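Local structure of uncharacterized protein (Acinetobacter baumannii, 5D66) at residues Ala138-Ile143 / Ile155-Leu160; Asn47-His53 / Tyr81-Met87; Tyr73-Ala78 / Gly103-Ala109. The protein is of unknown function but is built as an ankyrin repeat domain, a scaffold that in other proteins commonly serves protein-protein recognition. All blocks are in the same frame, centred on the assembly; numbering follows the deposited sequence. Where two conformers were deposited one is given.

The chain runs as a row of ankyrin repeats, each a pair of antiparallel helices, and the three contacts join them in two ways. From the N terminus, 47-53 comes first and meets 81-87 (interaction 2), closing a loop of 27 residues between the second helices of successive repeats. Inside that loop lies 73-78, whose partner 103-109 (interaction 3) follows 81-87, so interactions 2 and 3 cross; interaction 2 packs outer helices, interaction 3 inner ones. They touch where Y81 N approaches A76 O at 2.9 Å, probably a hydrogen bond. Interaction 1 (138-143 with 155-160) comes later, in series, and holds the two helices of one repeat together; its E141 and A138 pack on I107 of interaction 3.

Interaction 1: residues Ala138-Ile143 / Ile155-Leu160; sequences ALLEAI and IVALLL
This is a buried, wholly apolar packing of the two antiparallel helices of a single repeat, helix 138-144 and helix 150-162. Both segments are regular alpha-helix; their axes run at 166° and come within 9.8 Å, with L139 CA and V156 CA 6.2 Å apart. Alanines on the first helix leave room for larger groups from the second. A142 CB meets I155 CG2 at 3.9 Å and V156 CG2 at 4.2 Å, while A138 CB takes L159 CD1 at 4.0 Å. Such an antiparallel helix pair is the core of an ankyrin repeat, and A138 and I155 extend it to helix 106-111 of the preceding repeat. L159 (chi1 m, chi2 t) also brings CD1 to 3.7 Å from L139 N. L139 (t, p) has a CA-to-CB bond that runs sideways, but its branched end comes nearer: CD1 lies 4.0 Å from V156 CG1, CD2 4.1 Å from L160 CD2. One turn on, I143 CG1 reaches V156 CG2 at 4.2 Å.

Interaction 2: residues Asn47-His53 / Tyr81-Met87; sequences NNIHAAH and YLKILRM
Two outer helices of successive ankyrin repeats lie side by side here, pointing the same way. The axes of 49-53 and 82-87 are 9.8 Å apart at closest and only 8° from parallel, so the two segments stay close along their length: CA to CA, N47 and Y81 are 6.5 Å apart, I49 and I84 6.0 Å, H53 and M87 7.0 Å. Before the first helix, N47 (phi/psi 54/44) ends the preceding helix in a Schellman motif, a left-handed conformation that asparagine tolerates well. N48 sits at the N-cap position, but its side chain makes no capping bond; its ND2 donates to A11 O.

I49 (m, t) wedges among three residues: its CG1 is 4.2 Å from I84 CG1, its CD1 3.7 Å from K83 CD, and its CG2 3.4 Å from M87 CE. In return I84 (m, t) pushes its CD1 into a hollow floored by small A52, 3.8 Å from A52 CB, with N47 OD1 at 3.4 Å. M87, deposited as selenomethionine, lays its long flexible chain along the next turn, SE 3.5 Å from H53 CA and at the edge of the H53 ring, 5.3 Å from its centroid. At the other end N47 CB lies over the face of the Y81 ring, 3.7 Å from its centroid, a CH-pi contact.

Water 1 bridges the segments, donating to N47 OD1 (2.7 Å) and accepting from I84 N (2.9 Å), near the start of the second helix. These two segments therefore adhere mainly through apolar fit, and the one polar bridge between them is made by solvent.

Interaction 3: residues Tyr73-Ala78 / Gly103-Ala109; sequences YLYAGA and GTALIPA
The inner helix of one ankyrin repeat, 73-78, packs here against the start of the next, where 103-109 passes from an extended lead-in (G103 -102/150, T104 -68/174) into helix 106-111. The backbones come very close: L74 CA lies 4.9 Å from A105 CA, and A78 CA 4.8 Å from P108 CA.

That closeness depends on small residues. G77 faces A105, and a CB on it would stand 2.8 Å from A105 CB, a clash; the lack of one lets the backbones approach. G77 O lies 3.6 Å from A109 CB.

Apolar contacts fill the rest. A105 CB points at the partner helix, 3.5 Å from Y73 CZ and 4.2 Å from L74 CD2, with L74 (m, t) also bringing that methyl to 3.7 Å from A105 N. A78 CB meets P108 CG at 3.6 Å. Proline suits the first turn of a helix, where its lack of an NH costs little.

The polar links are sparse. Y73, with chi1 at 154°, extends its hydroxyl across the gap, and water 2 accepts from both Y73 OH (2.8 Å) and A105 N (3.2 Å). Within 103-109, T104 (chi1 p) accepts weakly from L106 N at OG1, 3.3 Å, a capping bond. T104-A105-L106-I107 occupies the place of the TPLH signature of ankyrin repeats.

At the middle of the row, this buried joint continues outward: Y73 also packs on L85 of helix 82-90 and, like A105, on L121 of helix 115-124, while L106 and I107 touch A138 of helix 138-144.

Interaction 1: residues Ala138-Ile143 / Ile155-Leu160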
loop_
_atom_site.group_PDB
_atom_site.type_symbol
_atom_site.label_atom_id
_atom_site.label_comp_id
_atom_site.label_asym_id
_atom_site.label_seq_id
_atom_site.Cartn_x
_atom_site.Cartn_y
_atom_site.Cartn_z
ATOM N N ALA A 138 -2.847 3.176 -10.755
ATOM C CA ALA A 138 -3.380 1.914 -10.264
ATOM C C ALA A 138 -4.114 1.156 -11.396
ATOM O O ALA A 138 -3.950 -0.021 -11.499
ATOM C CB ALA A 138 -4.271 2.157 -9.081
ATOM N N LEU A 139 -4.946 1.881 -12.152
ATOM C CA LEU A 139 -5.670 1.300 -13.254
ATOM C C LEU A 139 -4.714 0.665 -14.282
ATOM O O LEU A 139 -4.923 -0.486 -14.710
ATOM C CB LEU A 139 -6.575 2.335 -13.902
ATOM C CG LEU A 139 -7.443 1.875 -15.067
ATOM C CD1 LEU A 139 -8.389 0.794 -14.690
ATOM C CD2 LEU A 139 -8.176 3.054 -15.637
ATOM N N LEU A 140 -3.714 1.399 -14.700
ATOM C CA LEU A 140 -2.759 0.879 -15.677
ATOM C C LEU A 140 -2.069 -0.347 -15.146
ATOM O O LEU A 140 -1.919 -1.351 -15.869
ATOM C CB LEU A 140 -1.784 1.942 -16.129
ATOM C CG LEU A 140 -2.355 2.976 -17.080
ATOM C CD1 LEU A 140 -1.512 4.227 -17.133
ATOM C CD2 LEU A 140 -2.470 2.415 -18.488
ATOM N N GLU A 141 -1.574 -0.302 -13.911
ATOM C CA GLU A 141 -0.913 -1.510 -13.376
ATOM C C GLU A 141 -1.848 -2.694 -13.263
ATOM O O GLU A 141 -1.423 -3.819 -13.523
ATOM C CB GLU A 141 -0.236 -1.220 -12.042
ATOM C CG GLU A 141 0.941 -0.263 -12.171
ATOM C CD GLU A 141 2.066 -0.463 -11.153
ATOM O OE1 GLU A 141 2.084 -1.435 -10.473
ATOM O OE2 GLU A 141 2.969 0.382 -11.090
ATOM N N ALA A 142 -3.086 -2.480 -12.848
ATOM C CA ALA A 142 -3.997 -3.608 -12.745
ATOM C C ALA A 142 -4.200 -4.303 -14.088
ATOM O O ALA A 142 -4.358 -5.527 -14.155
ATOM C CB ALA A 142 -5.319 -3.137 -12.208
ATOM N N ILE A 143 -4.104 -3.544 -15.194
ATOM C CA ILE A 143 -4.290 -4.096 -16.528
ATOM C C ILE A 143 -2.990 -4.721 -17.005
ATOM O O ILE A 143 -3.013 -5.904 -17.427
ATOM C CB ILE A 143 -4.758 -2.993 -17.497
ATOM C CG1 ILE A 143 -6.157 -2.460 -17.090
ATOM C CG2 ILE A 143 -4.816 -3.532 -18.938
ATOM C CD1 ILE A 143 -6.590 -1.256 -17.745
ATOM N N ILE A 155 -10.821 -5.249 -9.372
ATOM C CA ILE A 155 -10.051 -4.033 -9.051
ATOM C C ILE A 155 -10.297 -2.963 -10.095
ATOM O O ILE A 155 -10.469 -1.780 -9.756
ATOM C CB ILE A 155 -8.581 -4.391 -8.901
ATOM C CG1 ILE A 155 -8.367 -5.085 -7.546
ATOM C CG2 ILE A 155 -7.670 -3.185 -9.058
ATOM C CD1 ILE A 155 -7.138 -5.876 -7.412
ATOM N N VAL A 156 -10.265 -3.318 -11.393
ATOM C CA VAL A 156 -10.661 -2.357 -12.437
ATOM C C VAL A 156 -12.035 -1.752 -12.148
ATOM O O VAL A 156 -12.242 -0.537 -12.234
ATOM C CB VAL A 156 -10.526 -2.960 -13.813
ATOM C CG1 VAL A 156 -11.186 -2.083 -14.883
ATOM C CG2 VAL A 156 -9.060 -3.219 -14.160
ATOM N N ALA A 157 -13.010 -2.638 -11.872
ATOM C CA ALA A 157 -14.346 -2.159 -11.610
ATOM C C ALA A 157 -14.394 -1.197 -10.434
ATOM O O ALA A 157 -15.098 -0.193 -10.466
ATOM C CB ALA A 157 -15.302 -3.297 -11.473
ATOM N N LEU A 158 -13.682 -1.541 -9.362
ATOM C CA LEU A 158 -13.647 -0.676 -8.159
ATOM C C LEU A 158 -13.065 0.666 -8.482
ATOM O O LEU A 158 -13.597 1.713 -8.084
ATOM C CB LEU A 158 -12.794 -1.302 -7.035
ATOM C CG LEU A 158 -13.387 -2.511 -6.317
ATOM C CD1 LEU A 158 -12.354 -3.049 -5.313
ATOM C CD2 LEU A 158 -14.631 -2.179 -5.610
ATOM N N LEU A 159 -11.965 0.681 -9.183
ATOM C CA LEU A 159 -11.265 1.960 -9.531
ATOM C C LEU A 159 -12.165 2.850 -10.370
ATOM O O LEU A 159 -12.281 4.036 -10.167
ATOM C CB LEU A 159 -9.949 1.712 -10.245
ATOM C CG LEU A 159 -8.861 1.108 -9.308
ATOM C CD1 LEU A 159 -7.735 0.522 -10.196
ATOM C CD2 LEU A 159 -8.253 2.139 -8.378
ATOM N N LEU A 160 -12.781 2.237 -11.390
ATOM C CA LEU A 160 -13.628 3.003 -12.309
ATOM C C LEU A 160 -14.868 3.527 -11.587
ATOM O O LEU A 160 -15.238 4.705 -11.738
ATOM C CB LEU A 160 -13.994 2.184 -13.521
ATOM C CG LEU A 160 -12.830 1.838 -14.446
ATOM C CD1 LEU A 160 -13.337 0.847 -15.515
ATOM C CD2 LEU A 160 -12.238 3.044 -15.078
#

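Interaction 2: residues Asn47-His53 / Tyr81-Met87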
loop_
_atom_site.group_PDB
_atom_site.type_symbol
_atom_site.label_atom_id
_atom_site.label_comp_id
_atom_site.label_asym_id
_atom_site.label_seq_id
_atom_site.Cartn_x
_atom_site.Cartn_y
_atom_site.Cartn_z
ATOM N N ASN A 47 4.568 -8.794 9.287
ATOM C CA ASN A 47 3.121 -8.888 9.544
ATOM C C ASN A 47 2.831 -9.315 10.979
ATOM O O ASN A 47 1.933 -10.114 11.262
ATOM C CB ASN A 47 2.384 -9.757 8.553
ATOM C CG ASN A 47 0.914 -9.402 8.491
ATOM O OD1 ASN A 47 0.523 -8.335 8.921
ATOM N ND2 ASN A 47 0.088 -10.306 7.962
ATOM N N ASN A 48 3.558 -8.714 11.930
ATOM C CA ASN A 48 3.337 -8.982 13.364
ATOM C C ASN A 48 2.281 -7.995 13.856
ATOM O O ASN A 48 2.573 -6.925 14.334
ATOM C CB ASN A 48 4.651 -8.839 14.133
ATOM C CG ASN A 48 5.561 -10.006 13.902
ATOM O OD1 ASN A 48 5.155 -11.079 13.424
ATOM N ND2 ASN A 48 6.831 -9.830 14.226
ATOM N N ILE A 49 1.034 -8.431 13.686
ATOM C CA ILE A 49 -0.150 -7.589 13.919
ATOM C C ILE A 49 -0.174 -7.076 15.350
ATOM O O ILE A 49 -0.474 -5.914 15.595
ATOM C CB ILE A 49 -1.391 -8.391 13.546
ATOM C CG1 ILE A 49 -1.412 -8.697 12.024
ATOM C CG2 ILE A 49 -2.685 -7.732 13.987
ATOM C CD1 ILE A 49 -2.323 -9.789 11.632
ATOM N N HIS A 50 0.057 -7.965 16.317
ATOM C CA HIS A 50 -0.061 -7.570 17.739
ATOM C C HIS A 50 0.996 -6.566 18.109
ATOM O O HIS A 50 0.717 -5.544 18.738
ATOM C CB HIS A 50 -0.007 -8.816 18.625
ATOM C CG HIS A 50 -1.132 -9.735 18.363
ATOM N ND1 HIS A 50 -0.986 -11.048 17.978
ATOM C CD2 HIS A 50 -2.444 -9.467 18.284
ATOM C CE1 HIS A 50 -2.178 -11.582 17.776
ATOM N NE2 HIS A 50 -3.081 -10.643 17.989
ATOM N N ALA A 51 2.239 -6.808 17.689
ATOM C CA ALA A 51 3.310 -5.845 17.961
ATOM C C ALA A 51 3.055 -4.514 17.290
ATOM O O ALA A 51 3.217 -3.464 17.874
ATOM C CB ALA A 51 4.654 -6.387 17.480
ATOM N N ALA A 52 2.589 -4.579 16.046
ATOM C CA ALA A 52 2.269 -3.339 15.315
ATOM C C ALA A 52 1.162 -2.564 16.051
ATOM O O ALA A 52 1.284 -1.336 16.213
ATOM C CB ALA A 52 1.868 -3.633 13.890
ATOM N N HIS A 53 0.126 -3.252 16.522
ATOM C CA HIS A 53 -0.932 -2.564 17.250
ATOM C C HIS A 53 -0.390 -1.858 18.485
ATOM O O HIS A 53 -0.728 -0.710 18.748
ATOM C CB HIS A 53 -2.012 -3.554 17.651
ATOM C CG HIS A 53 -3.136 -2.945 18.415
ATOM N ND1 HIS A 53 -3.337 -3.097 19.771
ATOM C CD2 HIS A 53 -4.108 -2.125 17.984
ATOM C CE1 HIS A 53 -4.439 -2.463 20.129
ATOM N NE2 HIS A 53 -4.916 -1.859 19.057
ATOM N N TYR A 81 -1.318 -6.451 3.861
ATOM C CA TYR A 81 -1.357 -6.723 5.313
ATOM C C TYR A 81 -2.475 -5.812 5.855
ATOM O O TYR A 81 -2.250 -4.745 6.403
ATOM C CB TYR A 81 -0.014 -6.419 5.945
ATOM C CG TYR A 81 1.119 -7.357 5.566
ATOM C CD1 TYR A 81 0.925 -8.553 4.871
ATOM C CD2 TYR A 81 2.415 -7.028 5.912
ATOM C CE1 TYR A 81 1.994 -9.375 4.539
ATOM C CE2 TYR A 81 3.485 -7.884 5.612
ATOM C CZ TYR A 81 3.242 -9.041 4.924
ATOM O OH TYR A 81 4.306 -9.872 4.625
ATOM N N LEU A 82 -3.697 -6.310 5.732
ATOM C CA LEU A 82 -4.841 -5.447 5.811
ATOM C C LEU A 82 -5.145 -5.053 7.272
ATOM O O LEU A 82 -5.565 -3.926 7.513
ATOM C CB LEU A 82 -5.977 -6.143 5.095
ATOM C CG LEU A 82 -7.268 -5.352 4.990
ATOM C CD1 LEU A 82 -7.034 -3.992 4.328
ATOM C CD2 LEU A 82 -8.227 -6.210 4.178
ATOM N N LYS A 83 -4.877 -5.940 8.226
ATOM C CA LYS A 83 -5.117 -5.584 9.624
ATOM C C LYS A 83 -4.180 -4.427 10.050
ATOM O O LYS A 83 -4.618 -3.437 10.621
ATOM C CB LYS A 83 -4.966 -6.807 10.558
ATOM C CG LYS A 83 -6.103 -7.796 10.282
ATOM C CD LYS A 83 -5.953 -9.049 11.057
ATOM C CE LYS A 83 -7.190 -9.899 10.995
ATOM N NZ LYS A 83 -7.016 -11.055 11.878
ATOM N N ILE A 84 -2.901 -4.525 9.710
ATOM C CA ILE A 84 -1.962 -3.442 10.020
ATOM C C ILE A 84 -2.347 -2.209 9.216
ATOM O O ILE A 84 -2.327 -1.099 9.758
ATOM C CB ILE A 84 -0.524 -3.866 9.790
ATOM C CG1 ILE A 84 -0.110 -4.940 10.803
ATOM C CG2 ILE A 84 0.404 -2.653 9.937
ATOM C CD1 ILE A 84 1.277 -5.494 10.614
ATOM N N LEU A 85 -2.667 -2.383 7.935
ATOM C CA LEU A 85 -3.042 -1.217 7.143
ATOM C C LEU A 85 -4.196 -0.427 7.792
ATOM O O LEU A 85 -4.132 0.809 7.877
ATOM C CB LEU A 85 -3.422 -1.639 5.733
ATOM C CG LEU A 85 -3.908 -0.529 4.847
ATOM C CD1 LEU A 85 -2.759 0.479 4.571
ATOM C CD2 LEU A 85 -4.468 -1.024 3.561
ATOM N N ARG A 86 -5.246 -1.135 8.225
ATOM C CA ARG A 86 -6.383 -0.468 8.847
ATOM C C ARG A 86 -5.934 0.319 10.088
ATOM O O ARG A 86 -6.428 1.409 10.319
ATOM C CB ARG A 86 -7.478 -1.418 9.138
ATOM C CG ARG A 86 -8.147 -1.949 7.928
ATOM C CD ARG A 86 -9.375 -2.776 8.334
ATOM N NE ARG A 86 -9.817 -3.765 7.344
ATOM C CZ ARG A 86 -10.414 -3.486 6.179
ATOM N NH1 ARG A 86 -10.677 -2.232 5.800
ATOM N NH2 ARG A 86 -10.787 -4.479 5.374
HETATM N N MSE A 87 -5.026 -0.246 10.865
HETATM C CA MSE A 87 -4.484 0.480 12.014
HETATM C C MSE A 87 -3.813 1.761 11.575
HETATM O O MSE A 87 -3.988 2.849 12.188
HETATM C CB MSE A 87 -3.499 -0.352 12.810
HETATM C CG MSE A 87 -3.959 -1.633 13.329
HETATM SE SE MSE A 87 -2.424 -2.633 14.031
HETATM C CE MSE A 87 -3.283 -4.351 13.979
HETATM O O HOH W 1 -1.923 -7.117 8.719
#

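Interaction 3: residues Tyr73-Ala78 / Gly103-Ala109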
loop_
_atom_site.group_PDB
_atom_site.type_symbol
_atom_site.label_atom_id
_atom_site.label_comp_id
_atom_site.label_asym_id
_atom_site.label_seq_id
_atom_site.Cartn_x
_atom_site.Cartn_y
_atom_site.Cartn_z
ATOM N N TYR A 73 2.662 2.160 6.766
ATOM C CA TYR A 73 1.463 2.307 5.937
ATOM C C TYR A 73 1.734 1.827 4.496
ATOM O O TYR A 73 0.964 1.049 3.929
ATOM C CB TYR A 73 1.013 3.771 5.993
ATOM C CG TYR A 73 0.224 4.213 4.774
ATOM C CD1 TYR A 73 -1.053 3.746 4.545
ATOM C CD2 TYR A 73 0.787 5.062 3.839
ATOM C CE1 TYR A 73 -1.757 4.166 3.406
ATOM C CE2 TYR A 73 0.099 5.487 2.718
ATOM C CZ TYR A 73 -1.151 4.989 2.478
ATOM O OH TYR A 73 -1.856 5.368 1.349
ATOM N N LEU A 74 2.774 2.368 3.847
ATOM C CA LEU A 74 3.014 2.048 2.449
ATOM C C LEU A 74 3.247 0.565 2.228
ATOM O O LEU A 74 2.760 -0.022 1.257
ATOM C CB LEU A 74 4.157 2.863 1.875
ATOM C CG LEU A 74 3.901 4.311 1.677
ATOM C CD1 LEU A 74 5.226 5.088 1.526
ATOM C CD2 LEU A 74 3.082 4.534 0.421
ATOM N N TYR A 75 4.029 -0.052 3.103
ATOM C CA TYR A 75 4.395 -1.431 2.983
ATOM C C TYR A 75 3.167 -2.335 3.267
ATOM O O TYR A 75 2.924 -3.320 2.564
ATOM C CB TYR A 75 5.473 -1.805 3.980
ATOM C CG TYR A 75 6.097 -3.151 3.789
ATOM C CD1 TYR A 75 7.211 -3.287 3.012
ATOM C CD2 TYR A 75 5.599 -4.275 4.394
ATOM C CE1 TYR A 75 7.799 -4.525 2.785
ATOM C CE2 TYR A 75 6.167 -5.492 4.194
ATOM C CZ TYR A 75 7.289 -5.630 3.396
ATOM O OH TYR A 75 7.903 -6.864 3.219
ATOM N N ALA A 76 2.382 -2.013 4.297
ATOM C CA ALA A 76 1.197 -2.817 4.604
ATOM C C ALA A 76 0.239 -2.779 3.411
ATOM O O ALA A 76 -0.373 -3.808 3.065
ATOM C CB ALA A 76 0.499 -2.366 5.867
ATOM N N GLY A 77 0.071 -1.622 2.788
ATOM C CA GLY A 77 -0.790 -1.555 1.604
ATOM C C GLY A 77 -0.243 -2.390 0.448
ATOM O O GLY A 77 -0.971 -3.176 -0.185
ATOM N N ALA A 78 1.044 -2.290 0.153
ATOM C CA ALA A 78 1.638 -3.031 -0.955
ATOM C C ALA A 78 1.559 -4.533 -0.746
ATOM O O ALA A 78 1.381 -5.279 -1.722
ATOM C CB ALA A 78 3.079 -2.614 -1.171
ATOM N N GLY A 103 4.841 5.712 -6.082
ATOM C CA GLY A 103 3.467 5.304 -6.013
ATOM C C GLY A 103 2.845 5.459 -4.642
ATOM O O GLY A 103 3.495 5.439 -3.642
ATOM N N THR A 104 1.532 5.695 -4.614
ATOM C CA THR A 104 0.780 5.561 -3.405
ATOM C C THR A 104 0.697 4.099 -2.965
ATOM O O THR A 104 1.103 3.213 -3.701
ATOM C CB THR A 104 -0.645 6.053 -3.647
ATOM O OG1 THR A 104 -1.214 5.152 -4.604
ATOM C CG2 THR A 104 -0.753 7.467 -4.112
ATOM N N ALA A 105 0.131 3.852 -1.790
ATOM C CA ALA A 105 -0.092 2.472 -1.345
ATOM C C ALA A 105 -1.063 1.719 -2.261
ATOM O O ALA A 105 -1.059 0.499 -2.321
ATOM C CB ALA A 105 -0.577 2.449 0.105
ATOM N N LEU A 106 -1.961 2.464 -2.910
ATOM C CA LEU A 106 -2.957 1.866 -3.769
ATOM C C LEU A 106 -2.393 1.212 -4.991
ATOM O O LEU A 106 -2.929 0.197 -5.463
ATOM C CB LEU A 106 -3.998 2.924 -4.165
ATOM C CG LEU A 106 -5.078 2.558 -5.093
ATOM C CD1 LEU A 106 -5.931 1.366 -4.508
ATOM C CD2 LEU A 106 -5.981 3.708 -5.390
ATOM N N ILE A 107 -1.368 1.785 -5.581
ATOM C CA ILE A 107 -0.839 1.288 -6.864
ATOM C C ILE A 107 -0.301 -0.155 -6.706
ATOM O O ILE A 107 -0.730 -1.044 -7.475
ATOM C CB ILE A 107 0.138 2.258 -7.518
ATOM C CG1 ILE A 107 -0.594 3.570 -7.850
ATOM C CG2 ILE A 107 0.676 1.603 -8.800
ATOM C CD1 ILE A 107 0.264 4.612 -8.456
ATOM N N PRO A 108 0.574 -0.456 -5.730
ATOM C CA PRO A 108 1.012 -1.854 -5.574
ATOM C C PRO A 108 -0.099 -2.772 -5.150
ATOM O O PRO A 108 -0.116 -3.960 -5.518
ATOM C CB PRO A 108 2.156 -1.765 -4.574
ATOM C CG PRO A 108 1.902 -0.486 -3.821
ATOM C CD PRO A 108 1.398 0.437 -4.896
ATOM N N ALA A 109 -1.077 -2.301 -4.369
ATOM C CA ALA A 109 -2.203 -3.139 -3.985
ATOM C C ALA A 109 -2.958 -3.576 -5.241
ATOM O O ALA A 109 -3.337 -4.755 -5.388
ATOM C CB ALA A 109 -3.093 -2.397 -3.041
HETATM O O HOH W 2 -0.223 6.759 -0.434
#